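Local coordinates for redy-like protein (Hahella chejuensis, PDB 2JDJ), which probably takes part in biosynthesis of the red pigment prodigiosin, its exact role being uncertain, and belongs to the dimeric alpha/beta-barrel clan, at residues V42-L47 / Y53-V58; I59-T62 / A66-A69; I8-V13 / D17-W22. All coordinates share one frame; numbering follows the deposited sequence.

All three contacts are built on one antiparallel sheet. Contact 1 pairs strands 37-44 and 55-61 side by side as a beta hairpin. Contacts 2 and 3 each lay a helix on the sheet: helix 64-71 on the far part of strand 55-61, which contact 2 shares with contact 1, and helix 16-30 on strand 2-10. These two are buried and apolar, each centred on one phenylalanine, and lie on opposite sides of the chain's centre. Contact 1 is only partly buried. It is held by backbone hydrogen bonds, and its charged side chains reach other elements. Contacts 1 and 3 touch, among others, through Tyr55 with Glu20 and His54 with Ile8; contacts 2 and 3 do not touch.

Contact 1: V42-L47 / Y53-V58; sequences VHRASL and YHYVEV
Strands 42-44 and 55-58 run antiparallel, their axes 4.6 Å apart at closest approach, with His43 and Val56 as the hydrogen-bonded pair. Val56 N gives the straighter bond of that pair to His43 O, at 162°. Past the strand end, His54 O takes two donors from the same face of its plane: Ala45 N at 2.7 Å and Ser46 N at 3.1 Å. On their other side His54 and Tyr55 both face Ile8 of strand 2-10, a classic beta bulge. The His54 ring returns a bond, ND1 to Ser46 O at 3.2 Å. Ser46 O lies close to the ring plane, but the donor stands above the carbonyl plane.

Tyr55 carries most of the side-chain packing. With CG turned beside the backbone N (chi1 -65°), the ring lies alongside Arg44, its CE1 3.7 Å from Arg44 CB. Leu47 crosses near the far end, CD2 3.7 Å from Tyr55 OH. On the same face, Val42 CG2 meets Glu57 CB at 3.8 Å. Ala45 CB meets Tyr53 CE1 at 3.7 Å.

Glu20 binds both Tyr55 OH and Arg44 NE. Arg44 NH2 also pairs with Glu96 of the second subunit, whose strand extends the sheet beside His43 and Arg44. The backbone thus sets the register, while the Glu20 carboxylate probably steadies the tyrosine hydroxyl and the guanidinium together.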
loop_
_atom_site.group_PDB
_atom_site.type_symbol
_atom_site.label_atom_id
_atom_site.label_comp_id
_atom_site.label_asym_id
_atom_site.label_seq_id
_atom_site.Cartn_x
_atom_site.Cartn_y
_atom_site.Cartn_z
ATOM N N VAL A 42 4.280 5.507 -5.760
ATOM C CA VAL A 42 3.952 4.594 -6.851
ATOM C C VAL A 42 5.082 3.573 -6.980
ATOM O O VAL A 42 6.239 3.903 -6.698
ATOM C CB VAL A 42 3.727 5.365 -8.174
ATOM C CG1 VAL A 42 3.441 4.412 -9.318
ATOM C CG2 VAL A 42 2.548 6.350 -8.013
ATOM N N HIS A 43 4.738 2.344 -7.393
ATOM C CA HIS A 43 5.669 1.225 -7.393
ATOM C C HIS A 43 5.508 0.390 -8.625
ATOM O O HIS A 43 4.376 0.054 -8.985
ATOM C CB HIS A 43 5.440 0.359 -6.152
ATOM C CG HIS A 43 5.301 1.172 -4.915
ATOM N ND1 HIS A 43 6.380 1.536 -4.140
ATOM C CD2 HIS A 43 4.219 1.780 -4.371
ATOM C CE1 HIS A 43 5.967 2.309 -3.152
ATOM N NE2 HIS A 43 4.660 2.464 -3.263
ATOM N N ARG A 44 6.643 0.058 -9.254
ATOM C CA ARG A 44 6.672 -0.686 -10.514
ATOM C C ARG A 44 6.620 -2.161 -10.205
ATOM O O ARG A 44 7.592 -2.712 -9.712
ATOM C CB ARG A 44 7.976 -0.403 -11.268
ATOM C CG ARG A 44 8.051 -1.010 -12.693
ATOM C CD ARG A 44 9.464 -0.794 -13.306
ATOM N NE ARG A 44 9.956 0.567 -13.077
ATOM C CZ ARG A 44 10.869 0.903 -12.163
ATOM N NH1 ARG A 44 11.228 2.166 -12.042
ATOM N NH2 ARG A 44 11.410 -0.010 -11.362
ATOM N N ALA A 45 5.504 -2.796 -10.544
ATOM C CA ALA A 45 5.245 -4.220 -10.252
ATOM C C ALA A 45 5.670 -5.171 -11.391
ATOM O O ALA A 45 6.143 -6.281 -11.143
ATOM C CB ALA A 45 3.775 -4.409 -9.943
ATOM N N SER A 46 5.489 -4.732 -12.636
ATOM C CA SER A 46 5.649 -5.596 -13.796
ATOM C C SER A 46 5.604 -4.750 -15.036
ATOM O O SER A 46 4.811 -3.790 -15.103
ATOM C CB SER A 46 4.480 -6.582 -13.909
ATOM O OG SER A 46 4.658 -7.425 -15.036
ATOM N N LEU A 47 6.429 -5.110 -16.017
ATOM C CA LEU A 47 6.362 -4.484 -17.325
ATOM C C LEU A 47 6.179 -5.522 -18.446
ATOM O O LEU A 47 6.554 -5.265 -19.570
ATOM C CB LEU A 47 7.563 -3.547 -17.577
ATOM C CG LEU A 47 7.545 -2.187 -16.857
ATOM C CD1 LEU A 47 8.826 -1.404 -17.102
ATOM C CD2 LEU A 47 6.300 -1.335 -17.220
ATOM N N TYR A 53 -1.697 -5.832 -14.345
ATOM C CA TYR A 53 -1.346 -4.488 -13.876
ATOM C C TYR A 53 0.160 -4.328 -13.860
ATOM O O TYR A 53 0.876 -5.321 -13.707
ATOM C CB TYR A 53 -1.927 -4.175 -12.495
ATOM C CG TYR A 53 -1.361 -5.015 -11.364
ATOM C CD1 TYR A 53 -0.311 -4.543 -10.561
ATOM C CD2 TYR A 53 -1.871 -6.272 -11.107
ATOM C CE1 TYR A 53 0.205 -5.340 -9.506
ATOM C CE2 TYR A 53 -1.365 -7.064 -10.083
ATOM C CZ TYR A 53 -0.335 -6.594 -9.287
ATOM O OH TYR A 53 0.139 -7.409 -8.267
ATOM N N HIS A 54 0.633 -3.088 -14.036
ATOM C CA HIS A 54 2.076 -2.784 -14.104
ATOM C C HIS A 54 2.580 -2.045 -12.885
ATOM O O HIS A 54 3.753 -2.182 -12.499
ATOM C CB HIS A 54 2.382 -1.983 -15.384
ATOM C CG HIS A 54 1.833 -2.640 -16.604
ATOM N ND1 HIS A 54 2.444 -3.724 -17.197
ATOM C CD2 HIS A 54 0.678 -2.440 -17.277
ATOM C CE1 HIS A 54 1.701 -4.149 -18.200
ATOM N NE2 HIS A 54 0.628 -3.380 -18.274
ATOM N N TYR A 55 1.684 -1.273 -12.271
ATOM C CA TYR A 55 2.061 -0.384 -11.169
ATOM C C TYR A 55 1.080 -0.510 -10.047
ATOM O O TYR A 55 -0.052 -0.938 -10.245
ATOM C CB TYR A 55 2.162 1.092 -11.623
ATOM C CG TYR A 55 3.278 1.319 -12.622
ATOM C CD1 TYR A 55 4.579 1.632 -12.201
ATOM C CD2 TYR A 55 3.039 1.193 -13.987
ATOM C CE1 TYR A 55 5.607 1.823 -13.131
ATOM C CE2 TYR A 55 4.069 1.372 -14.941
ATOM C CZ TYR A 55 5.336 1.677 -14.503
ATOM O OH TYR A 55 6.318 1.859 -15.444
ATOM N N VAL A 56 1.545 -0.152 -8.850
ATOM C CA VAL A 56 0.682 -0.052 -7.705
ATOM C C VAL A 56 0.909 1.325 -7.092
ATOM O O VAL A 56 2.060 1.738 -6.924
ATOM C CB VAL A 56 1.042 -1.112 -6.623
ATOM C CG1 VAL A 56 0.097 -0.952 -5.454
ATOM C CG2 VAL A 56 0.953 -2.527 -7.187
ATOM N N GLU A 57 -0.164 2.031 -6.757
ATOM C CA GLU A 57 0.005 3.267 -5.999
ATOM C C GLU A 57 -0.631 3.123 -4.619
ATOM O O GLU A 57 -1.648 2.444 -4.472
ATOM C CB GLU A 57 -0.520 4.481 -6.772
ATOM C CG GLU A 57 -2.033 4.662 -6.796
ATOM C CD GLU A 57 -2.500 5.768 -7.763
ATOM O OE1 GLU A 57 -1.672 6.532 -8.315
ATOM O OE2 GLU A 57 -3.721 5.869 -7.981
ATOM N N VAL A 58 0.009 3.748 -3.628
ATOM C CA VAL A 58 -0.415 3.736 -2.242
ATOM C C VAL A 58 -0.694 5.183 -1.815
ATOM O O VAL A 58 0.205 6.033 -1.824
ATOM C CB VAL A 58 0.657 3.084 -1.317
ATOM C CG1 VAL A 58 0.134 2.957 0.131
ATOM C CG2 VAL A 58 1.066 1.698 -1.858
#

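Contact 2: I59-T62 / A66-A69; sequences IKIT and AFDA
Apolar packing between Phe67 and two isoleucines makes most of this contact. Ile61 and Phe67 cross at about a right angle. Ile61 CD1 reaches Phe67 CB at 3.6 Å, and Ile61 CG2 lies 3.7 Å from Phe67 CD1. The two branches therefore touch both the root of the aromatic side chain and its near ring carbons. Ile61 holds CG1 between its backbone N and carbonyl carbon (chi1 54°), and CG2 sits beside the N; this sends both arms to the helix. Phe67 extends its ring away from its own backbone N (chi1 -173°), along the strand toward Ile59. There Ile59 CD1 meets Phe67 CZ at 4.2 Å, a looser touch at the far end of the ring. Cutting Ile61 back to an alanine removes both arms, which would probably open a gap beside Phe67 CB and let the ring shift.

One polar atom comes close without a bond. Thr62 OG1 lies 3.4 Å from Ala66 CB, so a hydroxyl rests against a methyl at the more exposed end of the contact.

Other parts of the chain close in around the same side chains. Ile4 of strand 2-10 touches both Ile61 and Phe67, and Ser36 touches Thr62, Ala66 and Phe67. The short helix 64-71 follows the strand closely, and Asp63 OD1 accepts from Ala66 N there. Between the two segments the chemistry is dispersion and shape, without a polar bond. Here the helix meets the strand mainly through Phe67 packed on two buried isoleucines.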
loop_
_atom_site.group_PDB
_atom_site.type_symbol
_atom_site.label_atom_id
_atom_site.label_comp_id
_atom_site.label_asym_id
_atom_site.label_seq_id
_atom_site.Cartn_x
_atom_site.Cartn_y
_atom_site.Cartn_z
ATOM N N ILE A 59 -1.950 5.473 -1.480
ATOM C CA ILE A 59 -2.328 6.822 -1.076
ATOM C C ILE A 59 -2.782 6.783 0.370
ATOM O O ILE A 59 -3.792 6.139 0.692
ATOM C CB ILE A 59 -3.504 7.398 -1.906
ATOM C CG1 ILE A 59 -3.375 7.054 -3.393
ATOM C CG2 ILE A 59 -3.620 8.899 -1.662
ATOM C CD1 ILE A 59 -4.655 7.251 -4.178
ATOM N N LYS A 60 -2.032 7.453 1.237
ATOM C CA LYS A 60 -2.420 7.603 2.639
ATOM C C LYS A 60 -3.120 8.956 2.795
ATOM O O LYS A 60 -2.565 9.998 2.410
ATOM C CB LYS A 60 -1.199 7.483 3.565
ATOM C CG LYS A 60 -1.542 7.546 5.047
ATOM C CD LYS A 60 -0.335 7.300 5.965
ATOM C CE LYS A 60 -0.328 5.876 6.526
ATOM N NZ LYS A 60 0.687 5.685 7.593
ATOM N N ILE A 61 -4.347 8.928 3.331
ATOM C CA ILE A 61 -5.184 10.131 3.458
ATOM C C ILE A 61 -5.713 10.329 4.874
ATOM O O ILE A 61 -5.841 9.368 5.651
ATOM C CB ILE A 61 -6.399 10.122 2.494
ATOM C CG1 ILE A 61 -7.217 8.832 2.666
ATOM C CG2 ILE A 61 -5.963 10.347 1.017
ATOM C CD1 ILE A 61 -8.477 8.765 1.792
ATOM N N THR A 62 -6.024 11.582 5.193
ATOM C CA THR A 62 -6.532 11.965 6.507
ATOM C C THR A 62 -7.847 11.248 6.760
ATOM O O THR A 62 -8.007 10.540 7.766
ATOM C CB THR A 62 -6.727 13.488 6.594
ATOM O OG1 THR A 62 -7.461 13.942 5.442
ATOM C CG2 THR A 62 -5.366 14.184 6.631
ATOM N N ALA A 66 -12.229 13.982 3.133
ATOM C CA ALA A 66 -11.287 15.016 2.674
ATOM C C ALA A 66 -10.756 14.697 1.267
ATOM O O ALA A 66 -10.701 15.569 0.408
ATOM C CB ALA A 66 -10.142 15.171 3.667
ATOM N N PHE A 67 -10.386 13.434 1.035
ATOM C CA PHE A 67 -9.909 13.001 -0.296
ATOM C C PHE A 67 -10.946 13.201 -1.398
ATOM O O PHE A 67 -10.629 13.688 -2.478
ATOM C CB PHE A 67 -9.413 11.556 -0.279
ATOM C CG PHE A 67 -8.761 11.122 -1.574
ATOM C CD1 PHE A 67 -7.587 11.726 -2.016
ATOM C CD2 PHE A 67 -9.328 10.115 -2.354
ATOM C CE1 PHE A 67 -6.976 11.334 -3.219
ATOM C CE2 PHE A 67 -8.729 9.714 -3.557
ATOM C CZ PHE A 67 -7.549 10.327 -3.990
ATOM N N ASP A 68 -12.192 12.839 -1.108
ATOM C CA ASP A 68 -13.285 13.004 -2.057
ATOM C C ASP A 68 -13.466 14.449 -2.525
ATOM O O ASP A 68 -13.711 14.696 -3.710
ATOM C CB ASP A 68 -14.583 12.456 -1.460
ATOM C CG ASP A 68 -14.648 10.938 -1.505
ATOM O OD1 ASP A 68 -13.615 10.279 -1.794
ATOM O OD2 ASP A 68 -15.739 10.396 -1.249
ATOM N N ALA A 69 -13.346 15.393 -1.590
ATOM C CA ALA A 69 -13.363 16.819 -1.913
ATOM C C ALA A 69 -12.188 17.195 -2.826
ATOM O O ALA A 69 -12.375 17.892 -3.831
ATOM C CB ALA A 69 -13.346 17.657 -0.629
#

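Contact 3: I8-V13 / D17-W22; sequences IRLFDV and DAFEFW. With IPA (isopropyl alcohol), chain E.
Leu10 and Phe19 make the main touch between residues 8-13 and 17-22, and it is a CH-pi contact. Leu10 CD2 stands over one face of the Phe19 ring, 4.0 Å from its centroid and 21° off the ring normal. The methyl is offset toward the rim, and Phe19 CG is the nearest ring atom, at 3.7 Å. Only this branch of the leucine does the touching. The two side chains cross at a slant. Phe19 points its ring away from its own backbone N (chi1 178°), which carries it from the helix down to the sheet.

A simple apolar touch adds to this. Ile8 CG2 lies 4.2 Å from Phe19 CZ, at the far end of the ring. Ile8 and Leu10 are two residues apart on the strand and both point to the helix, so they meet Phe19 at different points along its length.

Polar bonds lie beside this packing. Ala18 N makes a weak hydrogen bond to Asp17 OD1, at 2.7 Å. Within the helix, Phe21 N and Trp22 N bond to Asp17 O and Ala18 O respectively. Past the strand, Val13 O accepts a hydrogen bond of 2.9 Å from O2 of an isopropyl alcohol, probably a solvent molecule from the crystallisation liquor.

Other residues complete the buried layer. The Tyr55 ring meets Phe19 with the planes at about 45°, Met86 also packs on Phe19, and Phe83 packs on Ile8. Helices 16-30 and 74-86 both reach this apolar layer against the sheet. Such helix-on-sheet packing, with an antiparallel sheet of strand order 2-3-1-4, is the ferredoxin-like arrangement of the dimeric alpha/beta-barrel clan.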
loop_
_atom_site.group_PDB
_atom_site.type_symbol
_atom_site.label_atom_id
_atom_site.label_comp_id
_atom_site.label_asym_id
_atom_site.label_seq_id
_atom_site.Cartn_x
_atom_site.Cartn_y
_atom_site.Cartn_z
ATOM N N ILE A 8 -2.593 -0.428 -11.311
ATOM C CA ILE A 8 -2.607 0.441 -12.497
ATOM C C ILE A 8 -2.071 -0.308 -13.701
ATOM O O ILE A 8 -0.962 -0.822 -13.657
ATOM C CB ILE A 8 -1.738 1.703 -12.252
ATOM C CG1 ILE A 8 -2.387 2.584 -11.163
ATOM C CG2 ILE A 8 -1.512 2.469 -13.586
ATOM C CD1 ILE A 8 -1.446 3.607 -10.550
ATOM N N ARG A 9 -2.840 -0.355 -14.788
ATOM C CA ARG A 9 -2.385 -1.013 -15.996
ATOM C C ARG A 9 -2.118 0.027 -17.087
ATOM O O ARG A 9 -2.997 0.820 -17.394
ATOM C CB ARG A 9 -3.438 -2.010 -16.483
ATOM C CG ARG A 9 -2.932 -3.055 -17.454
ATOM C CD ARG A 9 -4.077 -3.902 -18.029
ATOM N NE ARG A 9 -5.014 -3.082 -18.786
ATOM C CZ ARG A 9 -4.926 -2.828 -20.099
ATOM N NH1 ARG A 9 -3.965 -3.355 -20.851
ATOM N NH2 ARG A 9 -5.830 -2.052 -20.673
ATOM N N LEU A 10 -0.920 0.006 -17.667
ATOM C CA LEU A 10 -0.606 0.830 -18.833
ATOM C C LEU A 10 -1.313 0.255 -20.041
ATOM O O LEU A 10 -1.382 -0.957 -20.195
ATOM C CB LEU A 10 0.897 0.845 -19.091
ATOM C CG LEU A 10 1.861 1.366 -18.018
ATOM C CD1 LEU A 10 3.303 1.501 -18.594
ATOM C CD2 LEU A 10 1.394 2.691 -17.439
ATOM N N PHE A 11 -1.860 1.113 -20.889
ATOM C CA PHE A 11 -2.406 0.667 -22.160
ATOM C C PHE A 11 -1.274 0.126 -23.040
ATOM O O PHE A 11 -1.460 -0.772 -23.857
ATOM C CB PHE A 11 -3.128 1.819 -22.870
ATOM C CG PHE A 11 -4.300 2.372 -22.095
ATOM C CD1 PHE A 11 -5.305 1.534 -21.636
ATOM C CD2 PHE A 11 -4.401 3.728 -21.844
ATOM C CE1 PHE A 11 -6.377 2.044 -20.935
ATOM C CE2 PHE A 11 -5.474 4.246 -21.141
ATOM C CZ PHE A 11 -6.456 3.406 -20.690
ATOM N N ASP A 12 -0.082 0.667 -22.855
ATOM C CA ASP A 12 1.020 0.269 -23.693
ATOM C C ASP A 12 2.313 0.398 -22.919
ATOM O O ASP A 12 2.690 1.515 -22.567
ATOM C CB ASP A 12 1.025 1.209 -24.895
ATOM C CG ASP A 12 2.259 1.092 -25.710
ATOM O OD1 ASP A 12 2.817 -0.032 -25.832
ATOM O OD2 ASP A 12 2.663 2.152 -26.233
ATOM N N VAL A 13 2.991 -0.726 -22.657
ATOM C CA VAL A 13 4.193 -0.696 -21.815
ATOM C C VAL A 13 5.336 0.055 -22.477
ATOM O O VAL A 13 6.241 0.495 -21.790
ATOM C CB VAL A 13 4.726 -2.106 -21.344
ATOM C CG1 VAL A 13 3.777 -2.738 -20.369
ATOM C CG2 VAL A 13 5.021 -3.042 -22.517
ATOM N N ASP A 17 8.220 4.926 -19.795
ATOM C CA ASP A 17 9.095 6.022 -19.433
ATOM C C ASP A 17 8.372 7.374 -19.323
ATOM O O ASP A 17 8.645 8.138 -18.401
ATOM C CB ASP A 17 10.281 6.071 -20.359
ATOM C CG ASP A 17 9.945 6.695 -21.651
ATOM O OD1 ASP A 17 8.827 6.406 -22.139
ATOM O OD2 ASP A 17 10.771 7.511 -22.131
ATOM N N ALA A 18 7.427 7.643 -20.223
ATOM C CA ALA A 18 6.536 8.803 -20.098
ATOM C C ALA A 18 5.695 8.754 -18.826
ATOM O O ALA A 18 5.559 9.768 -18.127
ATOM C CB ALA A 18 5.645 8.916 -21.323
ATOM N N PHE A 19 5.120 7.586 -18.537
ATOM C CA PHE A 19 4.349 7.375 -17.308
ATOM C C PHE A 19 5.180 7.698 -16.070
ATOM O O PHE A 19 4.790 8.522 -15.238
ATOM C CB PHE A 19 3.800 5.929 -17.214
ATOM C CG PHE A 19 3.055 5.660 -15.942
ATOM C CD1 PHE A 19 1.752 6.142 -15.766
ATOM C CD2 PHE A 19 3.653 4.962 -14.904
ATOM C CE1 PHE A 19 1.074 5.927 -14.609
ATOM C CE2 PHE A 19 2.965 4.743 -13.698
ATOM C CZ PHE A 19 1.678 5.224 -13.554
ATOM N N GLU A 20 6.333 7.049 -15.950
ATOM C CA GLU A 20 7.195 7.249 -14.771
ATOM C C GLU A 20 7.727 8.671 -14.623
ATOM O O GLU A 20 7.906 9.136 -13.513
ATOM C CB GLU A 20 8.351 6.238 -14.754
ATOM C CG GLU A 20 7.828 4.811 -14.660
ATOM C CD GLU A 20 8.883 3.763 -14.360
ATOM O OE1 GLU A 20 9.950 4.109 -13.822
ATOM O OE2 GLU A 20 8.608 2.567 -14.647
ATOM N N PHE A 21 7.987 9.356 -15.734
ATOM C CA PHE A 21 8.433 10.741 -15.629
ATOM C C PHE A 21 7.281 11.618 -15.102
ATOM O O PHE A 21 7.493 12.506 -14.267
ATOM C CB PHE A 21 8.982 11.284 -16.965
ATOM C CG PHE A 21 9.485 12.700 -16.846
ATOM C CD1 PHE A 21 10.818 12.951 -16.491
ATOM C CD2 PHE A 21 8.611 13.779 -17.008
ATOM C CE1 PHE A 21 11.283 14.264 -16.334
ATOM C CE2 PHE A 21 9.063 15.086 -16.834
ATOM C CZ PHE A 21 10.399 15.323 -16.501
ATOM N N TRP A 22 6.072 11.365 -15.613
ATOM C CA TRP A 22 4.858 12.052 -15.190
ATOM C C TRP A 22 4.598 11.807 -13.713
ATOM O O TRP A 22 4.360 12.754 -12.951
ATOM C CB TRP A 22 3.656 11.637 -16.042
ATOM C CG TRP A 22 2.358 12.197 -15.526
ATOM C CD1 TRP A 22 1.830 13.438 -15.781
ATOM C CD2 TRP A 22 1.434 11.542 -14.641
ATOM N NE1 TRP A 22 0.630 13.594 -15.106
ATOM C CE2 TRP A 22 0.363 12.444 -14.404
ATOM C CE3 TRP A 22 1.409 10.282 -14.022
ATOM C CZ2 TRP A 22 -0.725 12.119 -13.566
ATOM C CZ3 TRP A 22 0.330 9.963 -13.193
ATOM C CH2 TRP A 22 -0.722 10.879 -12.975
HETATM C C1 IPA E . 10.618 -1.000 -20.495
HETATM C C2 IPA E . 9.332 -0.980 -21.314
HETATM C C3 IPA E . 9.428 -1.934 -22.500
HETATM O O2 IPA E . 9.121 0.331 -21.773
#